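Local coordinates for putative thiosugar synthase (Amycolatopsis orientalis, PDB 4N6E), which probably transfers sulfur from a ThiS-like carrier protein to a sugar phosphate, in a reaction resembling that of the thiazole synthases of thiamine biosynthesis, at residues 30-35 against 215-220; 145-150 against 180-185; 86-91 against 112-117; 53-58 against 98-103; 37-42 against 71-76. All coordinates share one frame; numbering follows the deposited sequence.

Contact 1: 30-35 against 215-220; sequences IEQYDS and LVNTAL. With SO4 (sulfate ion), chain C.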
# COMPACT_ATOMS: atom_id res chain seq x y z
N ILE A 30 4.27 13.72 16.98
CA ILE A 30 3.08 14.44 17.40
C ILE A 30 3.34 15.89 17.81
O ILE A 30 2.47 16.54 18.39
CB ILE A 30 2.37 13.67 18.54
CG1 ILE A 30 3.34 13.32 19.67
CG2 ILE A 30 1.74 12.39 18.00
CD1 ILE A 30 2.70 12.82 20.95
N GLU A 31 4.52 16.42 17.48
CA GLU A 31 4.92 17.75 17.98
C GLU A 31 4.28 18.93 17.24
O GLU A 31 4.36 20.07 17.71
CB GLU A 31 6.45 17.88 18.01
CG GLU A 31 7.10 18.56 16.80
CD GLU A 31 7.13 17.71 15.56
OE1 GLU A 31 7.72 18.16 14.55
OE2 GLU A 31 6.57 16.60 15.58
N GLN A 32 3.65 18.67 16.09
CA GLN A 32 3.02 19.71 15.28
C GLN A 32 1.53 19.97 15.53
O GLN A 32 1.02 21.01 15.14
CB GLN A 32 3.19 19.41 13.79
CG GLN A 32 4.64 19.14 13.38
CD GLN A 32 4.80 19.07 11.88
OE1 GLN A 32 4.23 19.88 11.15
NE2 GLN A 32 5.57 18.11 11.41
N TYR A 33 0.83 19.04 16.16
CA TYR A 33 -0.58 19.24 16.48
C TYR A 33 -0.75 20.28 17.60
O TYR A 33 0.10 20.40 18.48
CB TYR A 33 -1.24 17.93 16.87
CG TYR A 33 -1.12 16.86 15.81
CD1 TYR A 33 -1.92 16.89 14.66
CD2 TYR A 33 -0.21 15.81 15.95
CE1 TYR A 33 -1.80 15.90 13.68
CE2 TYR A 33 -0.09 14.83 14.98
CZ TYR A 33 -0.89 14.88 13.85
OH TYR A 33 -0.77 13.90 12.90
N ASP A 34 -1.84 21.02 17.56
CA ASP A 34 -2.18 21.91 18.68
C ASP A 34 -3.55 21.56 19.29
O ASP A 34 -4.09 22.33 20.08
CB ASP A 34 -2.13 23.37 18.24
CG ASP A 34 -2.99 23.63 17.04
OD1 ASP A 34 -4.02 22.93 16.88
OD2 ASP A 34 -2.64 24.53 16.24
N SER A 35 -4.08 20.39 18.93
CA SER A 35 -5.37 19.93 19.41
C SER A 35 -5.22 18.54 20.02
O SER A 35 -4.88 17.58 19.32
CB SER A 35 -6.39 19.92 18.25
OG SER A 35 -7.55 19.14 18.56
N LEU A 215 8.14 5.74 10.13
CA LEU A 215 7.79 6.84 11.01
C LEU A 215 7.30 7.98 10.15
O LEU A 215 8.02 8.45 9.27
CB LEU A 215 8.99 7.28 11.84
CG LEU A 215 8.62 8.12 13.06
CD1 LEU A 215 9.62 7.92 14.19
CD2 LEU A 215 8.51 9.58 12.72
N VAL A 216 6.08 8.40 10.42
CA VAL A 216 5.46 9.44 9.63
C VAL A 216 5.18 10.59 10.56
O VAL A 216 5.05 10.41 11.77
CB VAL A 216 4.18 8.93 8.94
CG1 VAL A 216 4.45 7.60 8.25
CG2 VAL A 216 3.04 8.76 9.94
N ASN A 217 5.07 11.78 10.00
CA ASN A 217 4.78 12.95 10.81
C ASN A 217 4.01 13.99 10.01
O ASN A 217 2.82 14.19 10.20
CB ASN A 217 6.08 13.55 11.33
CG ASN A 217 5.87 14.49 12.46
OD1 ASN A 217 4.87 15.18 12.50
ND2 ASN A 217 6.78 14.50 13.42
N THR A 218 4.69 14.62 9.07
CA THR A 218 4.14 15.74 8.35
C THR A 218 2.98 15.30 7.46
O THR A 218 1.98 16.02 7.32
CB THR A 218 5.25 16.35 7.50
OG1 THR A 218 6.28 16.83 8.37
CG2 THR A 218 4.73 17.47 6.67
N ALA A 219 3.13 14.12 6.88
CA ALA A 219 2.10 13.51 6.04
C ALA A 219 0.71 13.48 6.68
O ALA A 219 -0.27 13.69 5.98
CB ALA A 219 2.51 12.10 5.63
N LEU A 220 0.62 13.21 7.98
CA LEU A 220 -0.67 13.21 8.67
C LEU A 220 -1.11 14.63 9.01
O LEU A 220 -2.29 14.98 8.90
CB LEU A 220 -0.59 12.36 9.93
CG LEU A 220 -0.06 10.94 9.73
CD1 LEU A 220 -0.11 10.17 11.04
CD2 LEU A 220 -0.85 10.18 8.67
S SO4 C . 8.45 13.98 8.15
O1 SO4 C . 7.53 12.84 8.25
O2 SO4 C . 9.78 13.61 8.68
O3 SO4 C . 8.62 14.35 6.73
O4 SO4 C . 7.93 15.14 8.90
O HOH W 1 3.23 16.33 14.47
O HOH W 2 1.67 13.23 12.75

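Contact 2: 145-150 against 180-185; sequences PDLATA and IRELIE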
# COMPACT_ATOMS: atom_id res chain seq x y z
N PRO A 145 21.63 7.10 5.10
CA PRO A 145 21.97 5.69 4.81
C PRO A 145 23.43 5.42 4.48
O PRO A 145 23.79 5.28 3.31
CB PRO A 145 21.05 5.33 3.64
CG PRO A 145 20.58 6.63 3.09
CD PRO A 145 20.52 7.57 4.26
N ASP A 146 24.26 5.34 5.50
CA ASP A 146 25.68 5.08 5.36
C ASP A 146 25.95 3.74 6.02
O ASP A 146 25.64 3.55 7.20
CB ASP A 146 26.47 6.20 6.04
CG ASP A 146 27.96 6.00 5.96
OD1 ASP A 146 28.51 6.07 4.86
OD2 ASP A 146 28.59 5.79 7.00
N LEU A 147 26.51 2.82 5.24
CA LEU A 147 26.82 1.49 5.74
C LEU A 147 27.72 1.51 6.97
O LEU A 147 27.44 0.86 7.98
CB LEU A 147 27.48 0.68 4.65
CG LEU A 147 26.62 -0.39 4.00
CD1 LEU A 147 27.39 -0.96 2.82
CD2 LEU A 147 26.29 -1.49 5.01
N ALA A 148 28.82 2.25 6.88
CA ALA A 148 29.77 2.34 7.98
C ALA A 148 29.09 2.83 9.25
O ALA A 148 29.29 2.24 10.33
CB ALA A 148 30.93 3.27 7.63
N THR A 149 28.32 3.92 9.13
CA THR A 149 27.63 4.50 10.26
C THR A 149 26.65 3.46 10.84
O THR A 149 26.61 3.22 12.04
CB THR A 149 26.86 5.79 9.87
OG1 THR A 149 27.76 6.77 9.31
CG2 THR A 149 26.12 6.39 11.08
N ALA A 150 25.86 2.83 9.98
CA ALA A 150 24.91 1.84 10.43
C ALA A 150 25.56 0.64 11.16
O ALA A 150 24.99 0.12 12.12
CB ALA A 150 24.05 1.37 9.28
N ILE A 180 19.03 2.15 0.59
CA ILE A 180 18.28 1.73 1.76
C ILE A 180 18.07 0.23 1.75
O ILE A 180 18.13 -0.42 2.79
CB ILE A 180 16.96 2.53 1.90
CG1 ILE A 180 17.31 3.99 2.21
CG2 ILE A 180 16.09 1.96 3.00
CD1 ILE A 180 16.15 4.89 2.56
N ARG A 181 17.83 -0.34 0.57
CA ARG A 181 17.77 -1.79 0.44
C ARG A 181 19.08 -2.42 0.92
O ARG A 181 19.07 -3.28 1.80
CB ARG A 181 17.49 -2.21 -1.00
CG ARG A 181 17.05 -3.67 -1.13
CD ARG A 181 17.01 -4.15 -2.58
NE ARG A 181 16.45 -3.14 -3.49
CZ ARG A 181 15.15 -2.96 -3.71
NH1 ARG A 181 14.22 -3.72 -3.11
NH2 ARG A 181 14.76 -2.00 -4.55
N GLU A 182 20.19 -1.94 0.35
CA GLU A 182 21.56 -2.45 0.59
C GLU A 182 21.90 -2.43 2.06
O GLU A 182 22.48 -3.38 2.58
CB GLU A 182 22.56 -1.60 -0.20
CG GLU A 182 24.03 -2.04 -0.13
CD GLU A 182 25.00 -1.08 -0.84
OE1 GLU A 182 24.63 0.09 -1.19
OE2 GLU A 182 26.16 -1.49 -1.06
N LEU A 183 21.53 -1.34 2.72
CA LEU A 183 21.73 -1.17 4.15
C LEU A 183 20.90 -2.14 4.97
O LEU A 183 21.40 -2.75 5.90
CB LEU A 183 21.40 0.28 4.54
CG LEU A 183 21.66 0.66 6.01
CD1 LEU A 183 21.94 2.14 6.13
CD2 LEU A 183 20.50 0.29 6.92
N ILE A 184 19.61 -2.28 4.66
CA ILE A 184 18.74 -3.19 5.40
C ILE A 184 19.25 -4.62 5.28
O ILE A 184 19.20 -5.37 6.26
CB ILE A 184 17.27 -3.05 4.94
CG1 ILE A 184 16.67 -1.76 5.51
CG2 ILE A 184 16.42 -4.25 5.37
CD1 ILE A 184 15.50 -1.24 4.69
N GLU A 185 19.76 -4.99 4.11
CA GLU A 185 20.29 -6.35 3.89
C GLU A 185 21.46 -6.65 4.82
O GLU A 185 21.55 -7.73 5.37
CB GLU A 185 20.74 -6.56 2.43
CG GLU A 185 19.59 -6.69 1.44
CD GLU A 185 19.99 -6.56 -0.03
OE1 GLU A 185 19.27 -7.14 -0.87
OE2 GLU A 185 20.99 -5.88 -0.36

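Contact 3: 86-91 against 112-117; sequences FARTKE and DVRGDD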
# COMPACT_ATOMS: atom_id res chain seq x y z
N PHE A 86 14.27 18.38 18.95
CA PHE A 86 14.31 19.86 18.99
C PHE A 86 15.73 20.38 19.18
O PHE A 86 15.99 21.56 18.91
CB PHE A 86 13.43 20.46 20.10
CG PHE A 86 11.94 20.30 19.90
CD1 PHE A 86 11.35 20.46 18.65
CD2 PHE A 86 11.12 20.01 21.00
CE1 PHE A 86 9.97 20.32 18.50
CE2 PHE A 86 9.74 19.86 20.84
CZ PHE A 86 9.17 20.01 19.60
N ALA A 87 16.66 19.55 19.65
CA ALA A 87 18.02 20.05 19.93
C ALA A 87 18.73 20.40 18.63
O ALA A 87 18.46 19.80 17.62
CB ALA A 87 18.81 19.01 20.72
N ARG A 88 19.63 21.39 18.67
CA ARG A 88 20.43 21.78 17.49
C ARG A 88 21.95 21.61 17.66
O ARG A 88 22.71 22.00 16.78
CB ARG A 88 20.13 23.23 17.07
CG ARG A 88 18.68 23.51 16.70
CD ARG A 88 18.22 22.79 15.42
NE ARG A 88 16.89 22.19 15.56
CZ ARG A 88 16.26 21.49 14.62
NH1 ARG A 88 16.83 21.28 13.44
NH2 ARG A 88 15.05 20.99 14.87
N THR A 89 22.38 21.06 18.79
CA THR A 89 23.76 20.63 18.97
C THR A 89 23.78 19.25 19.57
O THR A 89 22.83 18.84 20.25
CB THR A 89 24.54 21.54 19.93
OG1 THR A 89 23.89 21.56 21.20
CG2 THR A 89 24.65 22.95 19.38
N LYS A 90 24.88 18.54 19.34
CA LYS A 90 25.11 17.26 19.99
C LYS A 90 25.03 17.38 21.53
O LYS A 90 24.46 16.51 22.21
CB LYS A 90 26.48 16.72 19.58
CG LYS A 90 26.74 15.30 20.05
CD LYS A 90 28.05 15.19 20.82
CE LYS A 90 29.25 15.25 19.90
NZ LYS A 90 30.53 15.29 20.66
N GLU A 91 25.57 18.47 22.07
CA GLU A 91 25.61 18.66 23.53
C GLU A 91 24.22 18.83 24.09
O GLU A 91 23.88 18.33 25.17
CB GLU A 91 26.47 19.88 23.89
CG GLU A 91 27.97 19.66 23.67
CD GLU A 91 28.47 19.90 22.23
OE1 GLU A 91 27.69 20.22 21.30
OE2 GLU A 91 29.70 19.76 22.04
N ASP A 112 18.24 11.99 18.09
CA ASP A 112 18.35 12.90 16.96
C ASP A 112 19.39 13.98 17.23
O ASP A 112 19.27 14.75 18.18
CB ASP A 112 17.02 13.53 16.69
CG ASP A 112 16.08 12.59 16.01
OD1 ASP A 112 16.17 12.43 14.77
OD2 ASP A 112 15.23 12.02 16.72
N VAL A 113 20.41 13.99 16.39
CA VAL A 113 21.40 15.01 16.39
C VAL A 113 21.40 15.59 14.98
O VAL A 113 21.86 14.95 14.03
CB VAL A 113 22.77 14.41 16.76
CG1 VAL A 113 23.85 15.50 16.77
CG2 VAL A 113 22.69 13.73 18.11
N ARG A 114 20.81 16.77 14.85
CA ARG A 114 20.78 17.50 13.59
C ARG A 114 21.31 18.87 13.88
O ARG A 114 21.18 19.35 15.02
CB ARG A 114 19.36 17.63 13.06
CG ARG A 114 18.39 16.61 13.61
CD ARG A 114 16.97 16.83 13.10
NE ARG A 114 16.20 15.60 13.23
CZ ARG A 114 14.89 15.49 13.02
NH1 ARG A 114 14.16 16.55 12.67
NH2 ARG A 114 14.30 14.30 13.18
N GLY A 115 21.88 19.51 12.88
CA GLY A 115 22.25 20.93 12.98
C GLY A 115 21.08 21.84 12.62
O GLY A 115 19.90 21.51 12.89
N ASP A 116 21.38 22.98 12.00
CA ASP A 116 20.34 23.95 11.63
C ASP A 116 19.69 23.61 10.29
O ASP A 116 18.71 24.26 9.91
CB ASP A 116 20.89 25.38 11.62
CG ASP A 116 21.37 25.83 12.99
OD1 ASP A 116 20.63 25.60 13.98
OD2 ASP A 116 22.48 26.40 13.09
N ASP A 117 20.23 22.60 9.60
CA ASP A 117 19.66 22.11 8.33
C ASP A 117 18.60 20.99 8.48
O ASP A 117 18.16 20.41 7.48
CB ASP A 117 20.77 21.68 7.36
CG ASP A 117 21.78 20.72 7.97
OD1 ASP A 117 21.46 19.99 8.93
OD2 ASP A 117 22.93 20.70 7.47

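Contact 4: 53-58 against 98-103; sequences TTVDPD and RILRDS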
# COMPACT_ATOMS: atom_id res chain seq x y z
N THR A 53 7.86 11.74 23.45
CA THR A 53 7.91 12.79 24.44
C THR A 53 9.26 13.51 24.38
O THR A 53 10.27 12.91 24.02
CB THR A 53 7.61 12.18 25.82
OG1 THR A 53 7.31 13.21 26.76
CG2 THR A 53 8.76 11.35 26.33
N THR A 54 9.27 14.80 24.72
CA THR A 54 10.53 15.56 24.72
C THR A 54 10.49 16.80 25.60
O THR A 54 9.53 17.04 26.32
CB THR A 54 10.93 15.96 23.27
OG1 THR A 54 12.27 16.50 23.24
CG2 THR A 54 9.95 16.97 22.68
N VAL A 55 11.55 17.59 25.54
CA VAL A 55 11.57 18.93 26.13
C VAL A 55 12.13 19.92 25.10
O VAL A 55 12.87 19.53 24.18
CB VAL A 55 12.37 18.98 27.46
CG1 VAL A 55 11.66 18.17 28.55
CG2 VAL A 55 13.79 18.45 27.29
N ASP A 56 11.76 21.18 25.27
CA ASP A 56 12.04 22.23 24.29
C ASP A 56 12.71 23.41 25.01
O ASP A 56 12.09 24.45 25.23
CB ASP A 56 10.71 22.67 23.65
CG ASP A 56 10.90 23.33 22.28
OD1 ASP A 56 12.04 23.70 21.93
OD2 ASP A 56 9.87 23.49 21.55
N PRO A 57 13.98 23.23 25.40
CA PRO A 57 14.68 24.31 26.10
C PRO A 57 14.64 25.66 25.34
O PRO A 57 14.36 26.69 25.96
CB PRO A 57 16.12 23.80 26.21
CG PRO A 57 16.01 22.32 26.13
CD PRO A 57 14.83 22.04 25.24
N ASP A 58 14.88 25.62 24.02
CA ASP A 58 14.95 26.85 23.20
C ASP A 58 13.61 27.36 22.71
O ASP A 58 13.59 28.31 21.94
CB ASP A 58 15.83 26.64 21.96
CG ASP A 58 17.09 25.85 22.25
OD1 ASP A 58 17.79 26.18 23.24
OD2 ASP A 58 17.38 24.90 21.48
N ARG A 98 19.23 13.15 28.89
CA ARG A 98 19.41 12.93 30.33
C ARG A 98 18.36 13.65 31.18
O ARG A 98 18.13 13.26 32.31
CB ARG A 98 20.82 13.35 30.74
CG ARG A 98 21.85 12.48 30.08
CD ARG A 98 23.27 12.93 30.30
NE ARG A 98 24.13 11.87 29.80
CZ ARG A 98 25.14 12.00 28.94
NH1 ARG A 98 25.51 13.18 28.48
NH2 ARG A 98 25.80 10.91 28.55
N ILE A 99 17.73 14.68 30.64
CA ILE A 99 16.60 15.29 31.34
C ILE A 99 15.38 14.37 31.25
O ILE A 99 14.61 14.24 32.21
CB ILE A 99 16.26 16.66 30.77
CG1 ILE A 99 17.30 17.67 31.21
CG2 ILE A 99 14.88 17.10 31.22
CD1 ILE A 99 17.22 18.99 30.46
N LEU A 100 15.22 13.72 30.10
CA LEU A 100 14.09 12.80 29.92
C LEU A 100 14.22 11.57 30.79
O LEU A 100 13.23 11.04 31.28
CB LEU A 100 13.92 12.42 28.45
CG LEU A 100 13.50 13.59 27.56
CD1 LEU A 100 13.74 13.29 26.09
CD2 LEU A 100 12.04 13.94 27.81
N ARG A 101 15.45 11.12 30.98
CA ARG A 101 15.70 9.99 31.87
C ARG A 101 15.34 10.36 33.30
O ARG A 101 14.54 9.68 33.94
CB ARG A 101 17.16 9.59 31.80
CG ARG A 101 17.53 8.44 32.73
CD ARG A 101 19.02 8.40 32.92
NE ARG A 101 19.50 9.68 33.43
CZ ARG A 101 20.76 10.12 33.33
NH1 ARG A 101 21.68 9.38 32.73
NH2 ARG A 101 21.09 11.31 33.84
N ASP A 102 15.92 11.43 33.80
CA ASP A 102 15.74 11.84 35.19
C ASP A 102 14.28 12.20 35.53
O ASP A 102 13.76 11.80 36.57
CB ASP A 102 16.69 12.99 35.53
CG ASP A 102 18.16 12.58 35.43
OD1 ASP A 102 18.45 11.36 35.48
OD2 ASP A 102 19.04 13.46 35.30
N SER A 103 13.63 12.94 34.64
CA SER A 103 12.31 13.49 34.91
C SER A 103 11.13 12.51 34.70
O SER A 103 10.13 12.59 35.41
CB SER A 103 12.09 14.71 34.01
OG SER A 103 12.10 14.35 32.64

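Contact 5: 37-42 against 71-76; sequences PLVRDV and DELPLD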
# COMPACT_ATOMS: atom_id res chain seq x y z
N PRO A 37 -7.59 16.43 21.25
CA PRO A 37 -8.50 15.40 20.70
C PRO A 37 -8.00 14.82 19.38
O PRO A 37 -8.12 13.62 19.15
CB PRO A 37 -9.82 16.16 20.48
CG PRO A 37 -9.72 17.38 21.31
CD PRO A 37 -8.26 17.74 21.37
N LEU A 38 -7.46 15.68 18.51
CA LEU A 38 -6.93 15.25 17.21
C LEU A 38 -5.74 14.27 17.34
O LEU A 38 -5.69 13.26 16.62
CB LEU A 38 -6.53 16.47 16.37
CG LEU A 38 -6.02 16.21 14.94
CD1 LEU A 38 -6.99 15.36 14.14
CD2 LEU A 38 -5.72 17.51 14.20
N VAL A 39 -4.81 14.56 18.26
CA VAL A 39 -3.69 13.68 18.54
C VAL A 39 -4.24 12.32 18.95
O VAL A 39 -3.89 11.28 18.35
CB VAL A 39 -2.76 14.22 19.67
CG1 VAL A 39 -1.74 13.16 20.09
CG2 VAL A 39 -2.06 15.49 19.25
N ARG A 40 -5.09 12.32 19.97
CA ARG A 40 -5.73 11.10 20.44
C ARG A 40 -6.30 10.34 19.24
O ARG A 40 -6.02 9.16 19.06
CB ARG A 40 -6.82 11.43 21.47
CG ARG A 40 -7.67 10.24 21.94
CD ARG A 40 -9.13 10.42 21.55
NE ARG A 40 -9.76 11.48 22.34
CZ ARG A 40 -10.67 12.35 21.89
NH1 ARG A 40 -11.08 12.35 20.62
NH2 ARG A 40 -11.16 13.25 22.72
N ASP A 41 -7.06 11.04 18.40
CA ASP A 41 -7.69 10.41 17.26
C ASP A 41 -6.72 9.92 16.17
O ASP A 41 -6.97 8.86 15.56
CB ASP A 41 -8.76 11.33 16.66
CG ASP A 41 -9.97 11.48 17.57
OD1 ASP A 41 -10.30 10.51 18.30
OD2 ASP A 41 -10.58 12.58 17.56
N VAL A 42 -5.62 10.66 15.92
CA VAL A 42 -4.63 10.22 14.92
C VAL A 42 -3.92 8.96 15.39
O VAL A 42 -3.79 7.99 14.63
CB VAL A 42 -3.58 11.31 14.60
CG1 VAL A 42 -2.44 10.73 13.78
CG2 VAL A 42 -4.19 12.48 13.83
N ASP A 71 -4.67 13.77 30.49
CA ASP A 71 -6.09 13.80 30.86
C ASP A 71 -6.97 13.10 29.83
O ASP A 71 -7.88 12.37 30.19
CB ASP A 71 -6.59 15.25 31.05
CG ASP A 71 -5.98 15.93 32.28
OD1 ASP A 71 -5.51 15.22 33.21
OD2 ASP A 71 -5.97 17.17 32.31
N GLU A 72 -6.66 13.31 28.55
CA GLU A 72 -7.54 12.89 27.46
C GLU A 72 -7.08 11.67 26.67
O GLU A 72 -7.80 11.23 25.76
CB GLU A 72 -7.74 14.05 26.49
CG GLU A 72 -8.43 15.25 27.11
CD GLU A 72 -9.59 15.72 26.26
OE1 GLU A 72 -9.44 16.76 25.56
OE2 GLU A 72 -10.64 15.04 26.27
N LEU A 73 -5.91 11.12 26.99
CA LEU A 73 -5.41 9.92 26.31
C LEU A 73 -5.05 8.85 27.33
O LEU A 73 -4.69 9.17 28.45
CB LEU A 73 -4.19 10.23 25.46
CG LEU A 73 -4.40 10.91 24.11
CD1 LEU A 73 -4.87 12.36 24.27
CD2 LEU A 73 -3.10 10.87 23.32
N PRO A 74 -5.12 7.57 26.92
CA PRO A 74 -4.76 6.46 27.80
C PRO A 74 -3.25 6.17 27.71
O PRO A 74 -2.84 5.10 27.24
CB PRO A 74 -5.58 5.31 27.22
CG PRO A 74 -5.56 5.59 25.74
CD PRO A 74 -5.47 7.09 25.57
N LEU A 75 -2.45 7.12 28.18
CA LEU A 75 -1.00 7.08 27.96
C LEU A 75 -0.33 5.80 28.45
O LEU A 75 0.68 5.40 27.89
CB LEU A 75 -0.31 8.29 28.59
CG LEU A 75 -0.69 9.66 28.07
CD1 LEU A 75 0.28 10.67 28.64
CD2 LEU A 75 -0.70 9.73 26.55
N ASP A 76 -0.91 5.17 29.47
CA ASP A 76 -0.41 3.88 29.97
C ASP A 76 -0.50 2.71 28.99
O ASP A 76 0.17 1.70 29.20
CB ASP A 76 -1.17 3.50 31.24
CG ASP A 76 -0.58 4.12 32.47
OD1 ASP A 76 0.55 3.70 32.82
OD2 ASP A 76 -1.22 5.02 33.06

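Contact 1: 30-35 against 215-220
The carboxylate of Glu31 and the amide of Asn217 meet with their planes nearly perpendicular, 88° apart. Asn217 ND2 gives an almost straight hydrogen bond to Glu31 OE2 (3.0 Å, 168°); the oxygen receives it on its syn lone pair and lies close to the amide plane. On the other branch, Asn217 OD1 accepts from a water that is itself held by Gln32 N, so both ends of one amide face the 30-35 loop. The Gln32 amide, more nearly aligned with that of Asn217, sends NE2 to Thr218 OG1 in a weak bond. A second water joins Tyr33 OH to Asn217 O. Were Asn217 an alanine, Glu31 OE2 would probably lose this donor and the first water its acceptor. Thr218 N binds sulfate O4 (3.3 Å), and the sulfate also accepts from Ala169 N and Gly196 N, consistent with the phosphate site of a TIM barrel. Gly90 of the ThiS/MoaD family chain packs on Glu31 and Asn217. Behind the polar layer, Tyr33 lies against helix 36-46 and Leu220 against helix 226-245, while strand 213-216 pairs with strand 26-28.

Contact 2: 145-150 against 180-185
Asp146 OD2 is gripped twice by Thr149, through its backbone N (2.8 Å) and its hydroxyl OG1 (2.6 Å), the two donors arriving from opposite faces of the carboxylate on the anti side of the oxygen. This is an N-cap: Asp146 closes the first turn of helix 147-155, and its backbone N touches Leu183 CD1. The contact joins two successive β/α units of the TIM barrel, helix 147-155 following strand 138-143 and helix 177-186 following strand 161-164, and it illustrates how neighbouring outer helices are sealed by a few apolar branches. Leu183 does most of this work. With CG anti to its backbone N (chi1 -176°), it pushes the CD1 methyl into the angle between the capping loop and the helix, where Pro145 CA lies 3.8 Å from it and Ala150 CB on another side at 3.9 Å. One turn earlier, Ile180 CG1 rests against Pro145 CB, extending the apolar strip. Beneath these branches Val163 of strand 161-164 supports both Ile180 and Leu183, and Ala150 also touches Ile187, a residue of a calcium site to which Ile184 belongs as well. Beside this strip, the extended Glu182 runs at about a right angle to Leu147, and its OE2 comes 4.1 Å from Leu147 CD1.

Contact 3: 86-91 against 112-117
Two loops that follow adjacent parallel strands, 79-83 and 108-111, lie against each other here, with Arg88 reaching across to the backbone at Gly115. Its NH1 donates to Gly115 O (3.1 Å, 154°), approaching almost in line with the carbonyl bond, while the oxygen sits a little out of the guanidinium plane. Arg88 is bent at its second and third torsions, and this folding brings the guanidinium edge to Gly115 O. The same residue adds a CA-H...O contact from its CA to Arg114 O (3.5 Å). Such loops at the C-terminal ends of the strands form the functional rim of a TIM barrel, and polar groups are concentrated in this one. Arg114 NH2 forms a salt bridge with Asp112 OD1 (3.1 Å), coming from above the carboxylate plane; Arg162 is a second partner of that oxygen, and Lys110 pairs with OD2. Asn118 OD1 accepts from Arg114 NH1 and weakly from Arg88 NH1, which probably eases the nearness of the two like charges. Farther along, Val113 CG1 packs on Lys90 CB at 4.0 Å, while the bent Lys90 chain takes its ammonium away to Glu127. Helix 90-104 begins with this lysine, and Thr89, at its N-cap, bonds through OG1 to Ser92 N.

Contact 4: 53-58 against 98-103
Leu100 lays both its methyls against the backbone of strand 50-54, CD2 coming 3.8 Å from Thr54 CA and CD1 4.1 Å from Thr53 O. Its first torsion sets CG opposite the carbonyl carbon (chi1 -67°), and the second (chi2 163°) turns both methyls onto the same side of the strand, over the main chain at Thr53 and Thr54. CD2 also meets Val55 CG1 (4.3 Å). The other branch of that valine, CG2, touches Ile99 CG2 at the same distance, so Val55 is shared between two successive helix residues. Cutting the Leu100 side chain back, as an alanine here would, is likely to open a gap over the Thr53-Thr54 backbone and deprive Val55 CG1 of this neighbour. In the TIM barrel, the contact is an outer helix packed on a strand: helix 90-104 covers the outward side of strand 50-54, at the end of the parallel sheet within this chain. Thr54 turns away from the helix, its OG1 bonding to Thr83 O, and its backbone pairs with an antiparallel strand of the ThiS/MoaD family chain, which continues the sheet across the interface. That partner also touches the helix, where its Tyr59 packs on Ile99. Within the helix, Ser103, with chi1 near +64°, folds OG back to Ile99 O, which its own N also reaches (2.9 Å) from the other face of the carbonyl. Toward solvent, Arg101 NE forms a salt bridge with the carboxylate of Asp102 (OD1, 2.9 Å), and Arg101 NH1 and Arg98 NE both pair with Glu135.

Contact 5: 37-42 against 71-76
Leu73 packs against the base of Arg40: its CD1 approaches Arg40 CB at 3.5 Å and its CD2 lies alongside the helix backbone. The same CD2 meets Val39 CG1 (4.2 Å), the two side chains crossing at about a right angle. Above this apolar patch the Arg40 chain, bent at its second and third torsions, turns its guanidinium edge toward Glu72 O. The carboxylate of Glu72 stands almost perpendicular to that plane, with OE2 4.0 Å from Arg40 NH2, an attraction between opposite charges that falls short of a salt bridge. Helices 36-46 and 66-72 belong to successive β/α units on the outside of the TIM barrel, so the contact ties the first of them to the end of the second. What fixes the arginine comes from its own helix. NH1 donates a nearly straight hydrogen bond, part of a salt bridge, to Asp41 OD1 (3.1 Å, 165°), which lies in the guanidinium plane, and Pro37 CA sits over one face. After helix 66-72 the chain passes through an inverse gamma turn centred on Pro74, and Val36 and Leu43 of helix 36-46 also touch Leu73. Glu72 has a further task, since with Asp68 and Asp71 it binds a calcium ion.

Overall arrangement
All five contacts lie on one TIM barrel, and contact 1 encloses the other four along the chain. It carries the sulfate, which probably marks a phosphate site. Contact 3 reaches it from the neighbouring rim, Phe86 CZ lying 3.8 Å from Glu31 CG, and the same ring packs on Thr54 and Asp56 of contact 4, which shares helix 90-104 with contact 3. Contacts 1, 3 and 4 all touch the ThiS/MoaD family chain. Contact 5 backs contact 1 through Tyr33 on Val39 and Leu220 on Val42, centres about 13 Å apart. Contact 2 stands apart, its centre about 27 Å from that of contact 1 and about 35 Å from that of contact 5.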